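Local coordinates for putative PAS/PAC sensor protein (Nakamurella multipartita DSM 44233, PDB 6HMJ), which senses blue light through a flavin mononucleotide bound in its light-oxygen-voltage domain and mediates RNA binding and translational regulation, at residues S209-T214 / P294-A299; S246-V251 / G345-V350; V310-R315 / N326-S331. One frame throughout, in Å; residues are numbered along the deposited sequence.

Interaction 1. Residues S209-T214 / P294-A299; sequences STKGWT and PHERSA. With FMN (flavin mononucleotide), chain E.
Glu296 carries this contact between two parts of the flavin-binding PAS-fold (LOV) domain: the start of helix 294-305 and the loop leading into strand 213-216. Its OE2 accepts a hydrogen bond from the backbone N of Gly212 at 3.0 Å. The bond is fairly straight, 160° at the hydrogen, but the donor sits above the carboxylate plane. OE1 is used separately: a water donates both to it and to the O of Thr210. OE2 thus binds the loop directly, and OE1 through the water. The side chain spans the gap because it is extended beyond CG (chi2 175°). Lys211 NZ, 5.9 Å from Glu296 OE2, makes a long, weak ion pair with Asp293; its charge may favour the ionised carboxylate. Further along, the CB atoms of Thr214 and Ala299 meet at 4.0 Å. The hydroxyl of Thr214 is bonded to Thr312 on the neighbouring strand and also to a second water, which reaches Glu296 O weakly. Arg297 points away from the loop, and its NE donates to the FMN phosphate oxygen O1P, whose position is less certain. Behind the Gly212 bond, an ST turn shapes the loop: Ser209 OG accepts from the N of Lys211 at 3.3 Å.

Interaction 2. Residues S246-V251 / G345-V350; sequences SVAITV and GYQLDV. With FMN (flavin mononucleotide), chain E.
An antiparallel strand pairing in the LOV-domain sheet brings Gln347, a flavin-binding residue, against Thr250. Thr250 and Gly345 form a hydrogen-bonded pair, with Thr250 N donating to Gly345 O at 2.9 Å and Gly345 N donating back to Thr250 O. The Thr250 hydroxyl links this pair to the flavin. It lies between its own backbone N and carbonyl carbon (chi1 55°), which directs OG1 to Gly345 O at 3.1 Å. OG1 stands above the carbonyl plane, whereas Thr250 N lies in it, and Gly345 O accepts from both. OG1 in turn accepts from Gln347 NE2 at 3.0 Å, close to the amide plane. A valine here in place of the threonine would remove the hydroxyl and would probably leave the Gln347 amide less firmly oriented beside FMN N5. The bend of Gln347 at chi2 (84°) lets the same NE2 make a weak bond to FMN N5, 3.4 Å away. In other LOV domains a glutamine at this place is thought to reorient when the flavin adduct forms. Beyond the pair, two waters bridge the two chain segments: one joins Ala248 N to Gln347 O, the other Ala248 O to the same oxygen. Val247 also packs on Val247 of the second subunit. Within the chain, Val247 CG1 lies 3.9 Å from Leu348 CD2, the two side chains side by side.

Interaction 3. Residues V310-R315 / N326-S331; sequences VTTLIR and NEFHLS. With FMN (flavin mononucleotide), chain E.
Val310 O is held twice: by a hydrogen bond from Leu330 N at 2.7 Å and by a CA-H...O contact from His329. The hydrogen bond is nearly straight (172°) and runs almost along the C=O axis. Four further reciprocal bonds link Thr312 with Phe328 and Ile314 with Asn326, while Val310 N donates back to Leu330 O. These two strands form a beta hairpin of the PAS-fold sheet, and one face of it floors the flavin pocket. Phe328 lies between Thr312 and the flavin on that face. With CG between its backbone N and carbonyl carbon (chi1 69°), the ring has one face against the isoalloxazine, FMN C4A lying 3.6 Å above its plane. Thr312 CB makes a CH-pi contact with the opposite face, 4.1 Å from the ring centroid. Ile314 CG2 meets the ring edge at CE2, 3.6 Å away. Alongside, Leu330 CD2 touches the dimethylated end of the flavin at C8. Asn326 ND2 is 3.0 Å from FMN O4 and is hydrogen-bonded to Asn316 OD1, which also bonds FMN. On the other face of the hairpin, Glu327 crosses Thr311 obliquely and forms a salt bridge with Arg353. There, Thr311 CG2 meets Glu327 CG at 3.5 Å.

How the interactions relate
All three interactions reach the same antiparallel sheet and touch the same FMN. Interaction 3 lies between the other two, its centre about 10 Å from that of interaction 1 and about 9 Å from that of interaction 2. Interactions 1 and 2 do not meet; their nearest atoms are about 7 Å apart. Strand 213-216 pairs with 310-317, and Trp213 O lies 3.0 Å from Leu313 N. On the other side, strand 340-346 pairs with 323-334, and beyond it Leu348 O lies 3.0 Å from Glu327 N. The flavin is thus approached at its phosphate by interaction 1, over its ring by interaction 3 and at N5 by interaction 2.

Interaction 1. Residues S209-T214 / P294-A299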
loop_
_atom_site.group_PDB
_atom_site.type_symbol
_atom_site.label_atom_id
_atom_site.label_comp_id
_atom_site.label_asym_id
_atom_site.label_seq_id
_atom_site.Cartn_x
_atom_site.Cartn_y
_atom_site.Cartn_z
ATOM N N SER A 209 -0.686 24.110 -2.076
ATOM C CA SER A 209 -0.459 25.520 -2.338
ATOM C C SER A 209 -0.632 25.814 -3.827
ATOM O O SER A 209 -0.569 24.923 -4.679
ATOM C CB SER A 209 0.937 25.932 -1.873
ATOM O OG SER A 209 1.248 27.244 -2.303
ATOM N N THR A 210 -0.855 27.092 -4.134
ATOM C CA THR A 210 -1.064 27.552 -5.500
ATOM C C THR A 210 -0.055 28.611 -5.924
ATOM O O THR A 210 -0.044 29.005 -7.096
ATOM C CB THR A 210 -2.498 28.093 -5.645
ATOM O OG1 THR A 210 -3.426 27.001 -5.568
ATOM C CG2 THR A 210 -2.706 28.812 -6.964
ATOM N N LYS A 211 0.819 29.050 -5.025
ATOM C CA LYS A 211 1.704 30.176 -5.286
ATOM C C LYS A 211 2.986 29.692 -5.954
ATOM O O LYS A 211 3.608 28.730 -5.494
ATOM C CB LYS A 211 2.019 30.904 -3.979
ATOM C CG LYS A 211 0.782 31.210 -3.132
ATOM C CD LYS A 211 -0.272 32.019 -3.883
ATOM C CE LYS A 211 -1.639 31.865 -3.229
ATOM N NZ LYS A 211 -2.650 32.796 -3.799
ATOM N N GLY A 212 3.371 30.359 -7.033
ATOM C CA GLY A 212 4.597 30.065 -7.760
ATOM C C GLY A 212 5.679 31.081 -7.466
ATOM O O GLY A 212 5.819 31.557 -6.335
ATOM N N TRP A 213 6.446 31.427 -8.495
ATOM C CA TRP A 213 7.581 32.330 -8.329
ATOM C C TRP A 213 8.107 32.734 -9.705
ATOM O O TRP A 213 7.649 32.244 -10.742
ATOM C CB TRP A 213 8.686 31.682 -7.490
ATOM C CG TRP A 213 8.915 30.226 -7.792
ATOM C CD1 TRP A 213 8.486 29.162 -7.055
ATOM C CD2 TRP A 213 9.626 29.678 -8.912
ATOM N NE1 TRP A 213 8.886 27.985 -7.643
ATOM C CE2 TRP A 213 9.587 28.275 -8.784
ATOM C CE3 TRP A 213 10.292 30.236 -10.007
ATOM C CZ2 TRP A 213 10.187 27.423 -9.709
ATOM C CZ3 TRP A 213 10.889 29.384 -10.927
ATOM C CH2 TRP A 213 10.830 27.995 -10.771
ATOM N N THR A 214 9.082 33.643 -9.692
ATOM C CA THR A 214 9.795 34.089 -10.883
ATOM C C THR A 214 11.235 34.364 -10.467
ATOM O O THR A 214 11.466 35.074 -9.483
ATOM C CB THR A 214 9.161 35.354 -11.482
ATOM O OG1 THR A 214 7.829 35.068 -11.931
ATOM C CG2 THR A 214 9.981 35.873 -12.652
ATOM N N PRO A 294 -1.843 38.789 -8.654
ATOM C CA PRO A 294 -1.324 40.116 -9.029
ATOM C C PRO A 294 0.181 40.267 -8.880
ATOM O O PRO A 294 0.831 40.838 -9.766
ATOM C CB PRO A 294 -2.074 41.059 -8.075
ATOM C CG PRO A 294 -3.320 40.338 -7.732
ATOM C CD PRO A 294 -2.967 38.884 -7.704
ATOM N N HIS A 295 0.758 39.775 -7.781
ATOM C CA HIS A 295 2.194 39.924 -7.573
ATOM C C HIS A 295 2.987 39.099 -8.577
ATOM O O HIS A 295 4.018 39.552 -9.086
ATOM C CB HIS A 295 2.560 39.529 -6.144
ATOM C CG HIS A 295 1.900 40.372 -5.102
ATOM N ND1 HIS A 295 0.538 40.359 -4.888
ATOM C CD2 HIS A 295 2.410 41.266 -4.223
ATOM C CE1 HIS A 295 0.238 41.203 -3.917
ATOM N NE2 HIS A 295 1.356 41.766 -3.496
ATOM N N GLU A 296 2.528 37.879 -8.864
ATOM C CA GLU A 296 3.210 37.043 -9.846
ATOM C C GLU A 296 3.191 37.692 -11.224
ATOM O O GLU A 296 4.197 37.668 -11.943
ATOM C CB GLU A 296 2.567 35.657 -9.883
ATOM C CG GLU A 296 2.824 34.841 -8.622
ATOM C CD GLU A 296 2.079 33.519 -8.603
ATOM O OE1 GLU A 296 1.648 33.055 -9.681
ATOM O OE2 GLU A 296 1.918 32.944 -7.505
ATOM N N ARG A 297 2.056 38.282 -11.613
ATOM C CA ARG A 297 1.981 38.950 -12.906
ATOM C C ARG A 297 2.978 40.099 -12.969
ATOM O O ARG A 297 3.707 40.259 -13.955
ATOM C CB ARG A 297 0.568 39.482 -13.163
ATOM C CG ARG A 297 -0.575 38.502 -12.903
ATOM C CD ARG A 297 -1.691 38.622 -13.941
ATOM N NE ARG A 297 -1.848 39.980 -14.458
ATOM C CZ ARG A 297 -2.546 40.945 -13.870
ATOM N NH1 ARG A 297 -3.168 40.723 -12.722
ATOM N NH2 ARG A 297 -2.615 42.142 -14.437
ATOM N N SER A 298 3.024 40.914 -11.913
ATOM C CA SER A 298 3.924 42.060 -11.893
ATOM C C SER A 298 5.378 41.629 -12.029
ATOM O O SER A 298 6.168 42.294 -12.710
ATOM C CB SER A 298 3.720 42.854 -10.604
ATOM O OG SER A 298 4.579 43.978 -10.564
ATOM N N ALA A 299 5.753 40.517 -11.393
ATOM C CA ALA A 299 7.119 40.025 -11.520
ATOM C C ALA A 299 7.448 39.696 -12.968
ATOM O O ALA A 299 8.531 40.033 -13.461
ATOM C CB ALA A 299 7.316 38.799 -10.631
HETATM N N1 FMN E . 2.099 33.509 -18.652
HETATM C C2 FMN E . 1.500 32.373 -18.230
HETATM O O2 FMN E . 0.768 32.414 -17.219
HETATM N N3 FMN E . 1.662 31.195 -18.857
HETATM C C4 FMN E . 2.427 31.055 -19.943
HETATM O O4 FMN E . 2.553 29.943 -20.498
HETATM C C4A FMN E . 3.118 32.250 -20.471
HETATM N N5 FMN E . 3.906 32.195 -21.562
HETATM C C5A FMN E . 4.524 33.308 -22.019
HETATM C C6 FMN E . 5.334 33.213 -23.145
HETATM C C7 FMN E . 5.979 34.335 -23.642
HETATM C C7M FMN E . 6.848 34.211 -24.865
HETATM C C8 FMN E . 5.809 35.645 -22.958
HETATM C C8M FMN E . 6.496 36.888 -23.459
HETATM C C9 FMN E . 5.007 35.741 -21.831
HETATM C C9A FMN E . 4.351 34.622 -21.327
HETATM N N10 FMN E . 3.520 34.691 -20.178
HETATM C C10 FMN E . 2.901 33.513 -19.736
HETATM C "C1'" FMN E . 3.286 35.919 -19.411
HETATM C "C2'" FMN E . 2.010 36.600 -19.864
HETATM O "O2'" FMN E . 1.827 36.452 -21.273
HETATM C "C3'" FMN E . 2.088 38.073 -19.513
HETATM O "O3'" FMN E . 3.231 38.646 -20.165
HETATM C "C4'" FMN E . 2.218 38.330 -18.019
HETATM O "O4'" FMN E . 1.119 37.747 -17.319
HETATM C "C5'" FMN E . 2.280 39.840 -17.846
HETATM O "O5'" FMN E . 1.377 40.299 -16.851
HETATM P P FMN E . -0.007 40.977 -17.302
HETATM O O1P FMN E . -0.656 41.290 -15.978
HETATM O O2P FMN E . 0.428 42.183 -18.102
HETATM O O3P FMN E . -0.696 39.940 -18.154
HETATM O O HOH W 1 1.073 30.331 -9.515
HETATM O O HOH W 2 5.705 34.804 -10.635
#

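Interaction 2. Residues S246-V251 / G345-V350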
loop_
_atom_site.group_PDB
_atom_site.type_symbol
_atom_site.label_atom_id
_atom_site.label_comp_id
_atom_site.label_asym_id
_atom_site.label_seq_id
_atom_site.Cartn_x
_atom_site.Cartn_y
_atom_site.Cartn_z
ATOM N N SER A 246 9.502 18.202 -29.073
ATOM C CA SER A 246 8.480 17.643 -28.197
ATOM C C SER A 246 8.058 18.578 -27.071
ATOM O O SER A 246 7.060 18.289 -26.403
ATOM C CB SER A 246 8.973 16.331 -27.584
ATOM O OG SER A 246 10.218 16.506 -26.932
ATOM N N VAL A 247 8.768 19.679 -26.847
ATOM C CA VAL A 247 8.416 20.619 -25.793
ATOM C C VAL A 247 7.866 21.887 -26.436
ATOM O O VAL A 247 8.144 22.204 -27.597
ATOM C CB VAL A 247 9.608 20.943 -24.865
ATOM C CG1 VAL A 247 10.068 19.692 -24.144
ATOM C CG2 VAL A 247 10.759 21.564 -25.646
ATOM N N ALA A 248 7.082 22.626 -25.657
ATOM C CA ALA A 248 6.359 23.769 -26.195
ATOM C C ALA A 248 7.307 24.925 -26.469
ATOM O O ALA A 248 8.209 25.213 -25.678
ATOM C CB ALA A 248 5.264 24.213 -25.226
ATOM N N ILE A 249 7.097 25.586 -27.605
ATOM C CA ILE A 249 7.856 26.769 -27.988
ATOM C C ILE A 249 6.868 27.840 -28.431
ATOM O O ILE A 249 5.962 27.566 -29.226
ATOM C CB ILE A 249 8.863 26.459 -29.113
ATOM C CG1 ILE A 249 9.798 25.324 -28.682
ATOM C CG2 ILE A 249 9.656 27.718 -29.486
ATOM C CD1 ILE A 249 10.773 24.885 -29.751
ATOM N N THR A 250 7.034 29.051 -27.904
ATOM C CA THR A 250 6.191 30.178 -28.271
ATOM C C THR A 250 7.058 31.418 -28.434
ATOM O O THR A 250 8.105 31.554 -27.792
ATOM C CB THR A 250 5.098 30.434 -27.225
ATOM O OG1 THR A 250 5.697 30.595 -25.934
ATOM C CG2 THR A 250 4.115 29.274 -27.186
ATOM N N VAL A 251 6.614 32.319 -29.303
ATOM C CA VAL A 251 7.289 33.592 -29.529
ATOM C C VAL A 251 6.262 34.709 -29.422
ATOM O O VAL A 251 5.164 34.607 -29.984
ATOM C CB VAL A 251 7.996 33.641 -30.897
ATOM C CG1 VAL A 251 8.762 34.949 -31.050
ATOM C CG2 VAL A 251 8.927 32.445 -31.065
ATOM N N GLY A 345 9.244 31.707 -25.239
ATOM C CA GLY A 345 8.741 31.026 -24.053
ATOM C C GLY A 345 8.752 29.524 -24.262
ATOM O O GLY A 345 8.358 29.038 -25.323
ATOM N N TYR A 346 9.204 28.797 -23.243
ATOM C CA TYR A 346 9.295 27.338 -23.278
ATOM C C TYR A 346 8.482 26.792 -22.109
ATOM O O TYR A 346 8.992 26.673 -20.994
ATOM C CB TYR A 346 10.752 26.870 -23.203
ATOM C CG TYR A 346 11.691 27.632 -24.105
ATOM C CD1 TYR A 346 12.211 28.859 -23.716
ATOM C CD2 TYR A 346 12.061 27.125 -25.345
ATOM C CE1 TYR A 346 13.068 29.562 -24.535
ATOM C CE2 TYR A 346 12.919 27.820 -26.172
ATOM C CZ TYR A 346 13.418 29.039 -25.764
ATOM O OH TYR A 346 14.275 29.740 -26.583
ATOM N N GLN A 347 7.223 26.446 -22.365
ATOM C CA GLN A 347 6.345 25.966 -21.310
ATOM C C GLN A 347 6.601 24.490 -21.032
ATOM O O GLN A 347 6.808 23.694 -21.953
ATOM C CB GLN A 347 4.881 26.179 -21.692
ATOM C CG GLN A 347 4.478 27.639 -21.856
ATOM C CD GLN A 347 4.800 28.204 -23.231
ATOM O OE1 GLN A 347 5.397 27.532 -24.075
ATOM N NE2 GLN A 347 4.395 29.445 -23.464
ATOM N N LEU A 348 6.591 24.132 -19.746
ATOM C CA LEU A 348 6.835 22.765 -19.302
ATOM C C LEU A 348 5.827 22.406 -18.223
ATOM O O LEU A 348 5.647 23.160 -17.262
ATOM C CB LEU A 348 8.258 22.595 -18.753
ATOM C CG LEU A 348 9.404 22.723 -19.755
ATOM C CD1 LEU A 348 10.729 22.815 -19.023
ATOM C CD2 LEU A 348 9.412 21.546 -20.721
ATOM N N ASP A 349 5.171 21.261 -18.389
ATOM C CA ASP A 349 4.286 20.726 -17.359
ATOM C C ASP A 349 5.147 20.038 -16.307
ATOM O O ASP A 349 5.671 18.942 -16.542
ATOM C CB ASP A 349 3.277 19.760 -17.971
ATOM C CG ASP A 349 2.280 19.241 -16.956
ATOM O OD1 ASP A 349 2.398 19.607 -15.767
ATOM O OD2 ASP A 349 1.375 18.474 -17.345
ATOM N N VAL A 350 5.298 20.680 -15.151
ATOM C CA VAL A 350 6.142 20.159 -14.082
ATOM C C VAL A 350 5.274 19.809 -12.880
ATOM O O VAL A 350 5.714 19.908 -11.729
ATOM C CB VAL A 350 7.240 21.170 -13.703
ATOM C CG1 VAL A 350 8.154 21.413 -14.891
ATOM C CG2 VAL A 350 6.633 22.477 -13.220
HETATM N N1 FMN E . 2.099 33.509 -18.652
HETATM C C2 FMN E . 1.500 32.373 -18.230
HETATM O O2 FMN E . 0.768 32.414 -17.219
HETATM N N3 FMN E . 1.662 31.195 -18.857
HETATM C C4 FMN E . 2.427 31.055 -19.943
HETATM O O4 FMN E . 2.553 29.943 -20.498
HETATM C C4A FMN E . 3.118 32.250 -20.471
HETATM N N5 FMN E . 3.906 32.195 -21.562
HETATM C C5A FMN E . 4.524 33.308 -22.019
HETATM C C6 FMN E . 5.334 33.213 -23.145
HETATM C C7 FMN E . 5.979 34.335 -23.642
HETATM C C7M FMN E . 6.848 34.211 -24.865
HETATM C C8 FMN E . 5.809 35.645 -22.958
HETATM C C8M FMN E . 6.496 36.888 -23.459
HETATM C C9 FMN E . 5.007 35.741 -21.831
HETATM C C9A FMN E . 4.351 34.622 -21.327
HETATM N N10 FMN E . 3.520 34.691 -20.178
HETATM C C10 FMN E . 2.901 33.513 -19.736
HETATM C "C1'" FMN E . 3.286 35.919 -19.411
HETATM C "C2'" FMN E . 2.010 36.600 -19.864
HETATM O "O2'" FMN E . 1.827 36.452 -21.273
HETATM C "C3'" FMN E . 2.088 38.073 -19.513
HETATM O "O3'" FMN E . 3.231 38.646 -20.165
HETATM C "C4'" FMN E . 2.218 38.330 -18.019
HETATM O "O4'" FMN E . 1.119 37.747 -17.319
HETATM C "C5'" FMN E . 2.280 39.840 -17.846
HETATM O "O5'" FMN E . 1.377 40.299 -16.851
HETATM P P FMN E . -0.007 40.977 -17.302
HETATM O O1P FMN E . -0.656 41.290 -15.978
HETATM O O2P FMN E . 0.428 42.183 -18.102
HETATM O O3P FMN E . -0.696 39.940 -18.154
HETATM O O HOH W 3 6.109 21.295 -23.077
HETATM O O HOH W 4 9.571 23.863 -23.356
#

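Interaction 3. Residues V310-R315 / N326-S331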
loop_
_atom_site.group_PDB
_atom_site.type_symbol
_atom_site.label_atom_id
_atom_site.label_comp_id
_atom_site.label_asym_id
_atom_site.label_seq_id
_atom_site.Cartn_x
_atom_site.Cartn_y
_atom_site.Cartn_z
ATOM N N VAL A 310 14.312 35.044 -17.387
ATOM C CA VAL A 310 13.764 34.552 -16.132
ATOM C C VAL A 310 13.052 33.229 -16.369
ATOM O O VAL A 310 12.608 32.922 -17.477
ATOM C CB VAL A 310 12.777 35.556 -15.487
ATOM C CG1 VAL A 310 13.455 36.891 -15.240
ATOM C CG2 VAL A 310 11.539 35.727 -16.366
ATOM N N THR A 311 12.950 32.447 -15.300
ATOM C CA THR A 311 12.134 31.243 -15.272
ATOM C C THR A 311 10.994 31.468 -14.289
ATOM O O THR A 311 11.219 31.956 -13.177
ATOM C CB THR A 311 12.955 30.020 -14.862
ATOM O OG1 THR A 311 14.024 29.825 -15.797
ATOM C CG2 THR A 311 12.076 28.775 -14.833
ATOM N N THR A 312 9.779 31.121 -14.701
ATOM C CA THR A 312 8.592 31.367 -13.898
ATOM C C THR A 312 7.830 30.069 -13.698
ATOM O O THR A 312 7.590 29.331 -14.658
ATOM C CB THR A 312 7.685 32.410 -14.559
ATOM O OG1 THR A 312 8.271 33.710 -14.414
ATOM C CG2 THR A 312 6.294 32.407 -13.934
ATOM N N LEU A 313 7.458 29.795 -12.452
ATOM C CA LEU A 313 6.518 28.732 -12.124
ATOM C C LEU A 313 5.173 29.376 -11.817
ATOM O O LEU A 313 5.102 30.326 -11.029
ATOM C CB LEU A 313 7.008 27.910 -10.933
ATOM C CG LEU A 313 6.109 26.755 -10.490
ATOM C CD1 LEU A 313 5.978 25.718 -11.601
ATOM C CD2 LEU A 313 6.635 26.115 -9.212
ATOM N N ILE A 314 4.115 28.880 -12.455
ATOM C CA ILE A 314 2.801 29.495 -12.329
ATOM C C ILE A 314 1.738 28.438 -12.582
ATOM O O ILE A 314 1.956 27.468 -13.312
ATOM C CB ILE A 314 2.649 30.695 -13.296
ATOM C CG1 ILE A 314 1.382 31.489 -12.974
ATOM C CG2 ILE A 314 2.638 30.220 -14.746
ATOM C CD1 ILE A 314 1.298 32.822 -13.694
ATOM N N ARG A 315 0.576 28.639 -11.967
ATOM C CA ARG A 315 -0.552 27.733 -12.133
ATOM C C ARG A 315 -1.314 28.117 -13.397
ATOM O O ARG A 315 -1.672 29.285 -13.583
ATOM C CB ARG A 315 -1.454 27.804 -10.898
ATOM C CG ARG A 315 -2.535 26.735 -10.815
ATOM C CD ARG A 315 -1.953 25.372 -10.460
ATOM N NE ARG A 315 -2.991 24.388 -10.151
ATOM C CZ ARG A 315 -2.781 23.076 -10.072
ATOM N NH1 ARG A 315 -1.570 22.578 -10.280
ATOM N NH2 ARG A 315 -3.787 22.260 -9.784
ATOM N N ASN A 326 3.079 25.125 -14.569
ATOM C CA ASN A 326 3.807 25.524 -15.767
ATOM C C ASN A 326 5.083 26.231 -15.335
ATOM O O ASN A 326 5.032 27.350 -14.814
ATOM C CB ASN A 326 2.940 26.436 -16.639
ATOM C CG ASN A 326 3.614 26.834 -17.949
ATOM O OD1 ASN A 326 4.813 26.624 -18.146
ATOM N ND2 ASN A 326 2.835 27.423 -18.849
ATOM N N GLU A 327 6.221 25.578 -15.540
ATOM C CA GLU A 327 7.521 26.233 -15.434
ATOM C C GLU A 327 7.940 26.603 -16.853
ATOM O O GLU A 327 8.356 25.741 -17.633
ATOM C CB GLU A 327 8.560 25.340 -14.767
ATOM C CG GLU A 327 9.871 26.076 -14.501
ATOM C CD GLU A 327 10.963 25.181 -13.974
ATOM O OE1 GLU A 327 11.003 24.959 -12.746
ATOM O OE2 GLU A 327 11.782 24.699 -14.786
ATOM N N PHE A 328 7.815 27.881 -17.196
ATOM C CA PHE A 328 8.187 28.364 -18.517
ATOM C C PHE A 328 9.315 29.376 -18.392
ATOM O O PHE A 328 9.259 30.282 -17.553
ATOM C CB PHE A 328 6.983 28.968 -19.260
ATOM C CG PHE A 328 6.481 30.260 -18.686
ATOM C CD1 PHE A 328 7.060 31.468 -19.038
ATOM C CD2 PHE A 328 5.394 30.271 -17.832
ATOM C CE1 PHE A 328 6.585 32.660 -18.518
ATOM C CE2 PHE A 328 4.912 31.459 -17.313
ATOM C CZ PHE A 328 5.508 32.654 -17.658
ATOM N N HIS A 329 10.334 29.210 -19.226
ATOM C CA HIS A 329 11.473 30.117 -19.261
ATOM C C HIS A 329 11.235 31.193 -20.314
ATOM O O HIS A 329 10.688 30.922 -21.386
ATOM C CB HIS A 329 12.751 29.331 -19.562
ATOM C CG HIS A 329 13.955 30.186 -19.803
ATOM N ND1 HIS A 329 14.616 30.210 -21.012
ATOM C CD2 HIS A 329 14.627 31.035 -18.990
ATOM C CE1 HIS A 329 15.637 31.043 -20.938
ATOM N NE2 HIS A 329 15.667 31.558 -19.722
ATOM N N LEU A 330 11.634 32.420 -19.993
ATOM C CA LEU A 330 11.480 33.562 -20.885
ATOM C C LEU A 330 12.866 34.017 -21.318
ATOM O O LEU A 330 13.683 34.415 -20.479
ATOM C CB LEU A 330 10.729 34.705 -20.202
ATOM C CG LEU A 330 9.226 34.512 -19.997
ATOM C CD1 LEU A 330 8.682 35.595 -19.084
ATOM C CD2 LEU A 330 8.482 34.509 -21.318
ATOM N N SER A 331 13.127 33.957 -22.621
ATOM C CA SER A 331 14.430 34.303 -23.172
ATOM C C SER A 331 14.278 35.484 -24.118
ATOM O O SER A 331 13.512 35.391 -25.094
ATOM C CB SER A 331 15.033 33.100 -23.904
ATOM O OG SER A 331 16.416 33.293 -24.132
HETATM N N1 FMN E . 2.099 33.509 -18.652
HETATM C C2 FMN E . 1.500 32.373 -18.230
HETATM O O2 FMN E . 0.768 32.414 -17.219
HETATM N N3 FMN E . 1.662 31.195 -18.857
HETATM C C4 FMN E . 2.427 31.055 -19.943
HETATM O O4 FMN E . 2.553 29.943 -20.498
HETATM C C4A FMN E . 3.118 32.250 -20.471
HETATM N N5 FMN E . 3.906 32.195 -21.562
HETATM C C5A FMN E . 4.524 33.308 -22.019
HETATM C C6 FMN E . 5.334 33.213 -23.145
HETATM C C7 FMN E . 5.979 34.335 -23.642
HETATM C C7M FMN E . 6.848 34.211 -24.865
HETATM C C8 FMN E . 5.809 35.645 -22.958
HETATM C C8M FMN E . 6.496 36.888 -23.459
HETATM C C9 FMN E . 5.007 35.741 -21.831
HETATM C C9A FMN E . 4.351 34.622 -21.327
HETATM N N10 FMN E . 3.520 34.691 -20.178
HETATM C C10 FMN E . 2.901 33.513 -19.736
HETATM C "C1'" FMN E . 3.286 35.919 -19.411
HETATM C "C2'" FMN E . 2.010 36.600 -19.864
HETATM O "O2'" FMN E . 1.827 36.452 -21.273
HETATM C "C3'" FMN E . 2.088 38.073 -19.513
HETATM O "O3'" FMN E . 3.231 38.646 -20.165
HETATM C "C4'" FMN E . 2.218 38.330 -18.019
HETATM O "O4'" FMN E . 1.119 37.747 -17.319
HETATM C "C5'" FMN E . 2.280 39.840 -17.846
HETATM O "O5'" FMN E . 1.377 40.299 -16.851
HETATM P P FMN E . -0.007 40.977 -17.302
HETATM O O1P FMN E . -0.656 41.290 -15.978
HETATM O O2P FMN E . 0.428 42.183 -18.102
HETATM O O3P FMN E . -0.696 39.940 -18.154
#